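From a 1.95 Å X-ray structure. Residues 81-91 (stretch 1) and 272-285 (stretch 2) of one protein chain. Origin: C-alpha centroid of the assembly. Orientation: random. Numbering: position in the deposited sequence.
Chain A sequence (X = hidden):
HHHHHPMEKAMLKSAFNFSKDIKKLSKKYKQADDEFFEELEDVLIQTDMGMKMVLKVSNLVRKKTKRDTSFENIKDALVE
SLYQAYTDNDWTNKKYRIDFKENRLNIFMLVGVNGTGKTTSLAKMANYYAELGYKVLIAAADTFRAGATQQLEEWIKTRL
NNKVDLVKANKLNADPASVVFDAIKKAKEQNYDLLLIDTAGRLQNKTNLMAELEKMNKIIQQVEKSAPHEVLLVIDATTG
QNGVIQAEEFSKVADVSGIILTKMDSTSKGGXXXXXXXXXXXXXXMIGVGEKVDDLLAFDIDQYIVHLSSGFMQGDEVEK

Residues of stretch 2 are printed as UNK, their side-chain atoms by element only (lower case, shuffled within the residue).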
ATOM      1  N   SER A  81     -11.795  17.687  -4.193  1.00 17.01           N
ATOM      2  CA  SER A  81     -11.298  17.307  -5.531  1.00 16.41           C
ATOM      3  C   SER A  81     -10.181  16.277  -5.488  1.00 16.91           C
ATOM      4  O   SER A  81     -10.030  15.499  -6.432  1.00 16.72           O
ATOM      5  CB  SER A  81     -10.840  18.537  -6.341  1.00 16.73           C
ATOM      6  OG  SER A  81     -11.898  19.532  -6.457  1.00 15.48           O
ATOM      7  N   LEU A  82      -9.394  16.283  -4.409  1.00 16.77           N
ATOM      8  CA  LEU A  82      -8.304  15.307  -4.226  1.00 16.36           C
ATOM      9  C   LEU A  82      -8.911  13.932  -3.997  1.00 16.27           C
ATOM     10  O   LEU A  82      -8.546  12.965  -4.665  1.00 16.94           O
ATOM     11  CB  LEU A  82      -7.408  15.702  -3.058  1.00 15.52           C
ATOM     12  CG  LEU A  82      -6.471  16.905  -3.296  1.00 15.42           C
ATOM     13  CD1 LEU A  82      -5.966  17.430  -1.968  1.00 14.77           C
ATOM     14  CD2 LEU A  82      -5.275  16.643  -4.275  1.00 15.73           C
ATOM     15  N   TYR A  83      -9.851  13.869  -3.055  1.00 15.43           N
ATOM     16  CA  TYR A  83     -10.597  12.667  -2.777  1.00 16.31           C
ATOM     17  C   TYR A  83     -11.315  12.154  -4.022  1.00 16.78           C
ATOM     18  O   TYR A  83     -11.275  10.934  -4.323  1.00 17.20           O
ATOM     19  CB  TYR A  83     -11.597  12.960  -1.644  1.00 16.79           C
ATOM     20  CG  TYR A  83     -12.609  11.899  -1.452  1.00 19.97           C
ATOM     21  CD1 TYR A  83     -12.359  10.813  -0.593  1.00 18.68           C
ATOM     22  CD2 TYR A  83     -13.814  11.950  -2.143  1.00 20.01           C
ATOM     23  CE1 TYR A  83     -13.275   9.850  -0.419  1.00 18.90           C
ATOM     24  CE2 TYR A  83     -14.731  10.954  -2.009  1.00 22.50           C
ATOM     25  CZ  TYR A  83     -14.465   9.925  -1.116  1.00 20.54           C
ATOM     26  OH  TYR A  83     -15.364   8.943  -0.968  1.00 22.00           O
ATOM     27  N   GLN A  84     -12.030  13.042  -4.728  1.00 16.46           N
ATOM     28  CA  GLN A  84     -12.757  12.628  -5.974  1.00 17.33           C
ATOM     29  C   GLN A  84     -11.853  12.114  -7.115  1.00 17.41           C
ATOM     30  O   GLN A  84     -12.225  11.196  -7.880  1.00 16.28           O
ATOM     31  CB  GLN A  84     -13.706  13.739  -6.452  1.00 17.23           C
ATOM     32  CG  GLN A  84     -14.810  13.970  -5.424  1.00 20.55           C
ATOM     33  CD  GLN A  84     -15.897  14.910  -5.900  1.00 24.43           C
ATOM     34  OE1 GLN A  84     -15.699  15.726  -6.798  1.00 24.01           O
ATOM     35  NE2 GLN A  84     -17.048  14.813  -5.264  1.00 26.45           N
ATOM     36  N   ALA A  85     -10.648  12.682  -7.205  1.00 18.71           N
ATOM     37  CA  ALA A  85      -9.692  12.300  -8.242  1.00 18.84           C
ATOM     38  C   ALA A  85      -9.300  10.835  -8.059  1.00 19.35           C
ATOM     39  O   ALA A  85      -9.191  10.072  -9.028  1.00 19.57           O
ATOM     40  CB  ALA A  85      -8.476  13.184  -8.179  1.00 19.87           C
ATOM     41  N   TYR A  86      -9.098  10.456  -6.809  1.00 18.82           N
ATOM     42  CA  TYR A  86      -8.790   9.079  -6.444  1.00 19.02           C
ATOM     43  C   TYR A  86     -10.003   8.184  -6.602  1.00 20.51           C
ATOM     44  O   TYR A  86      -9.890   7.084  -7.143  1.00 19.14           O
ATOM     45  CB  TYR A  86      -8.302   9.013  -4.999  1.00 18.00           C
ATOM     46  CG  TYR A  86      -7.794   7.660  -4.571  1.00 19.12           C
ATOM     47  CD1 TYR A  86      -6.437   7.363  -4.689  1.00 16.40           C
ATOM     48  CD2 TYR A  86      -8.674   6.654  -4.095  1.00 15.43           C
ATOM     49  CE1 TYR A  86      -5.932   6.135  -4.315  1.00 14.72           C
ATOM     50  CE2 TYR A  86      -8.171   5.369  -3.719  1.00 13.81           C
ATOM     51  CZ  TYR A  86      -6.789   5.149  -3.822  1.00 15.33           C
ATOM     52  OH  TYR A  86      -6.206   3.959  -3.481  1.00 16.37           O
ATOM     53  N   THR A  87     -11.157   8.638  -6.123  1.00 21.80           N
ATOM     54  CA  THR A  87     -12.335   7.764  -6.110  1.00 25.16           C
ATOM     55  C   THR A  87     -13.036   7.675  -7.482  1.00 26.53           C
ATOM     56  O   THR A  87     -13.972   6.916  -7.619  1.00 26.74           O
ATOM     57  CB  THR A  87     -13.364   8.206  -5.034  1.00 24.90           C
ATOM     58  OG1 THR A  87     -13.687   9.583  -5.254  1.00 28.08           O
ATOM     59  CG2 THR A  87     -12.808   8.057  -3.637  1.00 26.16           C
ATOM     60  N   ASP A  88     -12.610   8.475  -8.468  1.00 28.93           N
ATOM     61  CA  ASP A  88     -13.089   8.382  -9.855  1.00 30.65           C
ATOM     62  C   ASP A  88     -12.485   7.133 -10.526  1.00 31.85           C
ATOM     63  O   ASP A  88     -11.372   7.148 -11.076  1.00 32.36           O
ATOM     64  CB  ASP A  88     -12.764   9.678 -10.637  1.00 31.07           C
ATOM     65  CG  ASP A  88     -13.102   9.586 -12.137  1.00 33.04           C
ATOM     66  OD1 ASP A  88     -14.156   8.996 -12.489  1.00 34.54           O
ATOM     67  OD2 ASP A  88     -12.305  10.108 -12.958  1.00 34.22           O
ATOM     68  N   ASN A  89     -13.214   6.036 -10.435  1.00 33.20           N
ATOM     69  CA  ASN A  89     -12.754   4.758 -10.948  1.00 34.59           C
ATOM     70  C   ASN A  89     -13.920   3.767 -11.096  1.00 36.21           C
ATOM     71  O   ASN A  89     -15.025   3.980 -10.583  1.00 36.31           O
ATOM     72  CB  ASN A  89     -11.643   4.171 -10.043  1.00 33.57           C
ATOM     73  CG  ASN A  89     -12.102   3.968  -8.610  1.00 32.54           C
ATOM     74  OD1 ASN A  89     -13.079   3.241  -8.352  1.00 27.06           O
ATOM     75  ND2 ASN A  89     -11.408   4.624  -7.659  1.00 28.94           N
ATOM     76  N   ASP A  90     -13.617   2.674 -11.779  1.00 38.08           N
ATOM     77  CA  ASP A  90     -14.514   1.566 -12.027  1.00 39.38           C
ATOM     78  C   ASP A  90     -14.638   0.562 -10.855  1.00 39.35           C
ATOM     79  O   ASP A  90     -15.308  -0.463 -11.008  1.00 39.66           O
ATOM     80  CB  ASP A  90     -13.991   0.818 -13.269  1.00 40.11           C
ATOM     81  CG  ASP A  90     -12.450   0.721 -13.290  1.00 42.80           C
ATOM     82  OD1 ASP A  90     -11.783   1.732 -13.640  1.00 45.89           O
ATOM     83  OD2 ASP A  90     -11.907  -0.352 -12.928  1.00 45.11           O
ATOM     84  N   TRP A  91     -14.014   0.820  -9.702  1.00 38.49           N
ATOM     85  CA  TRP A  91     -13.887  -0.282  -8.711  1.00 38.00           C
ATOM     86  C   TRP A  91     -15.179  -0.624  -7.940  1.00 38.50           C
ATOM     87  O   TRP A  91     -15.553   0.076  -6.981  1.00 38.95           O
ATOM     88  CB  TRP A  91     -12.703  -0.091  -7.735  1.00 37.14           C
ATOM     89  CG  TRP A  91     -11.395   0.409  -8.327  1.00 33.86           C
ATOM     90  CD1 TRP A  91     -10.948   0.285  -9.619  1.00 30.98           C
ATOM     91  CD2 TRP A  91     -10.347   1.073  -7.607  1.00 30.31           C
ATOM     92  NE1 TRP A  91      -9.708   0.862  -9.749  1.00 27.10           N
ATOM     93  CE2 TRP A  91      -9.316   1.351  -8.530  1.00 28.34           C
ATOM     94  CE3 TRP A  91     -10.193   1.479  -6.275  1.00 25.64           C
ATOM     95  CZ2 TRP A  91      -8.140   2.009  -8.157  1.00 26.08           C
ATOM     96  CZ3 TRP A  91      -9.048   2.148  -5.912  1.00 24.22           C
ATOM     97  CH2 TRP A  91      -8.026   2.397  -6.846  1.00 22.24           C
ATOM     98  N   UNK A 272       1.704  10.954  -3.949  1.00 15.21           N
ATOM     99  CA  UNK A 272       1.986   9.572  -4.381  1.00 14.95           C
ATOM    100  C   UNK A 272       0.752   8.634  -4.363  1.00 14.62           C
ATOM    101  O   UNK A 272       0.654   7.714  -5.163  1.00 14.05           O
ATOM    102  c   UNK A 272       2.737   8.786  -2.101  1.00 17.52           C
ATOM    103  c   UNK A 272       4.723   6.929  -3.685  1.00 17.48           C
ATOM    104  c   UNK A 272       3.615   7.657  -4.289  1.00 15.69           C
ATOM    105  c   UNK A 272       3.153   8.955  -3.581  1.00 14.53           C
ATOM    106  N   UNK A 273      -0.201   8.862  -3.464  1.00 13.93           N
ATOM    107  CA  UNK A 273      -1.381   8.009  -3.460  1.00 13.52           C
ATOM    108  C   UNK A 273      -2.118   8.113  -4.782  1.00 14.82           C
ATOM    109  O   UNK A 273      -2.663   7.124  -5.270  1.00 13.29           O
ATOM    110  N   UNK A 274      -2.151   9.344  -5.324  1.00 13.09           N
ATOM    111  CA  UNK A 274      -2.823   9.641  -6.567  1.00 14.33           C
ATOM    112  C   UNK A 274      -2.022   9.181  -7.759  1.00 13.48           C
ATOM    113  O   UNK A 274      -2.590   8.790  -8.749  1.00 14.03           O
ATOM    114  c   UNK A 274      -5.412  11.043  -5.975  1.00 20.05           C
ATOM    115  c   UNK A 274      -4.272  13.233  -5.929  1.00 20.42           C
ATOM    116  c   UNK A 274      -4.133  11.712  -5.693  1.00 18.25           C
ATOM    117  c   UNK A 274      -3.112  11.135  -6.679  1.00 14.08           C
ATOM    118  N   UNK A 275      -0.708   9.298  -7.680  1.00 13.15           N
ATOM    119  CA  UNK A 275       0.174   8.784  -8.707  1.00 13.04           C
ATOM    120  C   UNK A 275      -0.068   7.277  -8.843  1.00 13.21           C
ATOM    121  O   UNK A 275      -0.121   6.773  -9.950  1.00 12.08           O
ATOM    122  c   UNK A 275       1.682   9.092  -8.358  1.00 13.15           C
ATOM    123  N   UNK A 276      -0.214   6.562  -7.712  1.00 13.48           N
ATOM    124  CA  UNK A 276      -0.461   5.122  -7.731  1.00 13.79           C
ATOM    125  C   UNK A 276      -1.795   4.807  -8.451  1.00 14.95           C
ATOM    126  O   UNK A 276      -1.860   3.991  -9.371  1.00 13.15           O
ATOM    127  c   UNK A 276      -0.428   4.519  -6.273  1.00 15.16           C
ATOM    128  c   UNK A 276       1.180   4.381  -4.260  1.00 14.04           C
ATOM    129  c   UNK A 276       1.037   4.496  -5.768  1.00 13.22           C
ATOM    130  c   UNK A 276      -1.047   3.113  -6.237  1.00 14.56           C
ATOM    131  N   UNK A 277      -2.854   5.455  -7.995  1.00 15.68           N
ATOM    132  CA  UNK A 277      -4.175   5.320  -8.595  1.00 15.84           C
ATOM    133  C   UNK A 277      -4.094   5.538 -10.130  1.00 14.93           C
ATOM    134  O   UNK A 277      -4.641   4.744 -10.878  1.00 13.93           O
ATOM    135  c   UNK A 277      -7.217   5.315  -8.625  1.00 23.04           C
ATOM    136  n   UNK A 277      -8.931   6.776  -9.762  1.00 33.26           N
ATOM    137  c   UNK A 277      -6.417   6.605  -8.587  1.00 16.86           C
ATOM    138  c   UNK A 277      -5.102   6.333  -7.910  1.00 16.30           C
ATOM    139  c   UNK A 277      -8.310   5.402  -9.673  1.00 25.60           C
ATOM    140  N   UNK A 278      -3.389   6.583 -10.578  1.00 13.32           N
ATOM    141  CA  UNK A 278      -3.299   6.879 -12.028  1.00 15.46           C
ATOM    142  C   UNK A 278      -2.482   5.824 -12.784  1.00 15.07           C
ATOM    143  O   UNK A 278      -2.976   5.233 -13.741  1.00 15.90           O
ATOM    144  c   UNK A 278      -3.860   8.794 -14.459  1.00 21.81           C
ATOM    145  o   UNK A 278      -3.899   8.443 -15.647  1.00 25.07           O
ATOM    146  c   UNK A 278      -2.538   8.645 -13.763  1.00 17.20           C
ATOM    147  o   UNK A 278      -4.851   9.213 -13.821  1.00 23.59           O
ATOM    148  c   UNK A 278      -2.697   8.278 -12.285  1.00 15.70           C
ATOM    149  N   UNK A 279      -1.242   5.587 -12.362  1.00 13.30           N
ATOM    150  CA  UNK A 279      -0.395   4.696 -13.110  1.00 14.15           C
ATOM    151  C   UNK A 279      -0.795   3.216 -13.024  1.00 14.28           C
ATOM    152  O   UNK A 279      -0.749   2.561 -14.039  1.00 13.61           O
ATOM    153  c   UNK A 279       2.027   4.368 -13.890  1.00 17.47           C
ATOM    154  c   UNK A 279       1.093   4.836 -12.746  1.00 13.15           C
ATOM    155  c   UNK A 279       3.469   4.126 -13.435  1.00 17.02           C
ATOM    156  c   UNK A 279       1.993   5.390 -15.049  1.00 20.49           C
ATOM    157  N   UNK A 280      -1.145   2.708 -11.835  1.00 13.29           N
ATOM    158  CA  UNK A 280      -1.396   1.274 -11.602  1.00 15.05           C
ATOM    159  C   UNK A 280      -2.832   0.909 -11.687  1.00 15.22           C
ATOM    160  O   UNK A 280      -3.125  -0.173 -12.118  1.00 16.53           O
ATOM    161  c   UNK A 280       1.111  -0.369  -9.092  1.00 20.43           C
ATOM    162  c   UNK A 280       0.692   0.638 -10.162  1.00 18.20           C
ATOM    163  c   UNK A 280      -0.859   0.782 -10.222  1.00 14.23           C
ATOM    164  c   UNK A 280       1.352   1.957  -9.881  1.00 15.02           C
ATOM    165  N   UNK A 281      -3.712   1.824 -11.283  1.00 15.94           N
ATOM    166  CA  UNK A 281      -5.140   1.589 -11.195  1.00 16.43           C
ATOM    167  C   UNK A 281      -5.454   0.387 -10.318  1.00 16.65           C
ATOM    168  O   UNK A 281      -6.306  -0.466 -10.678  1.00 14.69           O
ATOM    169  c   UNK A 281      -5.744   1.376 -12.595  1.00 17.96           C
ATOM    170  c   UNK A 281      -7.222   1.535 -12.600  1.00 19.28           C
ATOM    171  n   UNK A 281      -7.889   0.868 -13.552  1.00 19.89           N
ATOM    172  o   UNK A 281      -7.773   2.228 -11.741  1.00 18.84           O
ATOM    173  N   UNK A 282      -4.722   0.288  -9.206  1.00 15.55           N
ATOM    174  CA  UNK A 282      -4.896  -0.804  -8.255  1.00 15.93           C
ATOM    175  C   UNK A 282      -5.103  -0.135  -6.891  1.00 15.57           C
ATOM    176  O   UNK A 282      -4.395   0.807  -6.588  1.00 14.91           O
ATOM    177  c   UNK A 282      -3.796  -2.755  -7.046  1.00 14.06           C
ATOM    178  c   UNK A 282      -3.413  -2.519  -9.479  1.00 14.33           C
ATOM    179  c   UNK A 282      -3.645  -1.750  -8.177  1.00 16.11           C
ATOM    180  c   UNK A 282      -1.971  -2.997  -9.672  1.00 16.09           C
ATOM    181  N   UNK A 283      -6.062  -0.622  -6.074  1.00 17.06           N
ATOM    182  CA  UNK A 283      -6.286   0.059  -4.800  1.00 16.26           C
ATOM    183  C   UNK A 283      -5.165  -0.118  -3.817  1.00 15.85           C
ATOM    184  O   UNK A 283      -4.606  -1.233  -3.645  1.00 15.29           O
ATOM    185  c   UNK A 283      -7.525  -0.625  -4.243  1.00 17.89           C
ATOM    186  c   UNK A 283      -8.073  -1.473  -5.343  1.00 18.49           C
ATOM    187  c   UNK A 283      -6.950  -1.796  -6.233  1.00 16.33           C
ATOM    188  N   UNK A 284      -4.892   0.965  -3.101  1.00 13.66           N
ATOM    189  CA  UNK A 284      -4.057   0.885  -1.938  1.00 13.29           C
ATOM    190  C   UNK A 284      -4.991   0.311  -0.852  1.00 13.50           C
ATOM    191  O   UNK A 284      -6.107   0.807  -0.691  1.00 13.15           O
ATOM    192  c   UNK A 284      -2.736   2.221  -0.216  1.00 13.11           C
ATOM    193  c   UNK A 284      -2.383   4.345  -2.467  1.00 13.23           C
ATOM    194  c   UNK A 284      -2.661   2.881  -2.652  1.00 11.93           C
ATOM    195  c   UNK A 284      -3.528   2.291  -1.538  1.00 12.00           C
ATOM    196  N   UNK A 285      -4.527  -0.711  -0.112  1.00 12.99           N
ATOM    197  CA  UNK A 285      -5.378  -1.375   0.882  1.00 14.10           C
ATOM    198  C   UNK A 285      -4.881  -1.288   2.318  1.00 14.65           C
ATOM    199  O   UNK A 285      -5.681  -1.391   3.257  1.00 15.27           O
ATOM    200  n   UNK A 285      -8.312  -5.761  -2.548  1.00  6.38           N
ATOM    201  c   UNK A 285      -7.707  -4.403  -2.399  1.00 10.73           C
ATOM    202  c   UNK A 285      -6.446  -2.959  -0.847  1.00 13.63           C
ATOM    203  c   UNK A 285      -5.644  -2.836   0.502  1.00 13.55           C
ATOM    204  c   UNK A 285      -6.901  -4.339  -1.092  1.00 12.70           C
TER
HETATM  205  O   HOH W   1      -4.969   3.321  -6.074  1.00 22.29           O
HETATM  206  O   HOH W   2      -7.952   2.467  -2.181  1.00 30.14           O

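Position 272 has four side-chain carbons, forked at the first, with one arm two carbons long. It lies out of reach of stretch 1. It is I272.

Position 273 has no side-chain atoms, so it is G273. Its O lies 3.5 Å from Y86 CE1, at the edge of the ring.

Position 274 has four carbons, forked at the second. The fork reaches the helix of stretch 1 and touches L82, A85 and Y86. This is L274. L274 CD2 is 3.7 Å from Y86 CB, and L274 CD1 is 3.9 Å from L82 CD2.

Position 275 has one carbon and no contact: A275.

Position 276 has four carbons, forked at the first, one arm two carbons long. It is I276, and it makes no contact.

Position 277 has four carbons in a row ending in nitrogen. CA-to-CB points toward stretch 1, and the chain passes beside Y86 and W91 and ends at backbone carbonyls of stretch 1. This is K277. K277 NZ donates hydrogen bonds to Y86 O and D88 O, both 2.8 Å away. K277 CD packs 3.5 Å from W91 CZ2.

Position 278 has three carbons, the third carrying two oxygens. It is E278, without contact here.

Position 279 has four carbons, forked at the second, and is out of reach. It is L279.

Position 280 has four carbons, forked at the second, and is also out of reach. It is L280.

Position 281 has two carbons, the second carrying one oxygen and one nitrogen. The oxygen meets the edge of the W91 ring. Phi is positive as the chain leaves the helix. This is N281, and W91 NE1 donates to its OD1 at 3.1 Å.

Position 282 has four carbons, forked at the first, one arm two carbons long. CA-to-CB points away. It is I282. I282 O accepts from water 1 (2.6 Å), which also bonds Y86 OH (2.9 Å).

Position 283 has three carbons closing a ring onto the backbone N, over a face of W91. This is P283. P283 CG lies 3.9 Å from the centroid of the W91 six-membered ring, a CH-pi contact.

Position 284 has four carbons, forked at the first, one arm two carbons long, near the Y86 ring. It is I284. I284 N donates to Y86 OH at 3.3 Å.

Position 285 has four carbons in a row ending in nitrogen. It is K285, without contact here.

The two helices run in similar directions, 26° apart. L274 supplies apolar packing between them. K277 binds carbonyls where the first helix ends, while Y86 and W91 reach the segment after the second helix. Water 2 joins Y86 OH (2.6 Å) to I284 O (2.9 Å).

Stretch 2 272-285: IGLAIKELLNIPIK
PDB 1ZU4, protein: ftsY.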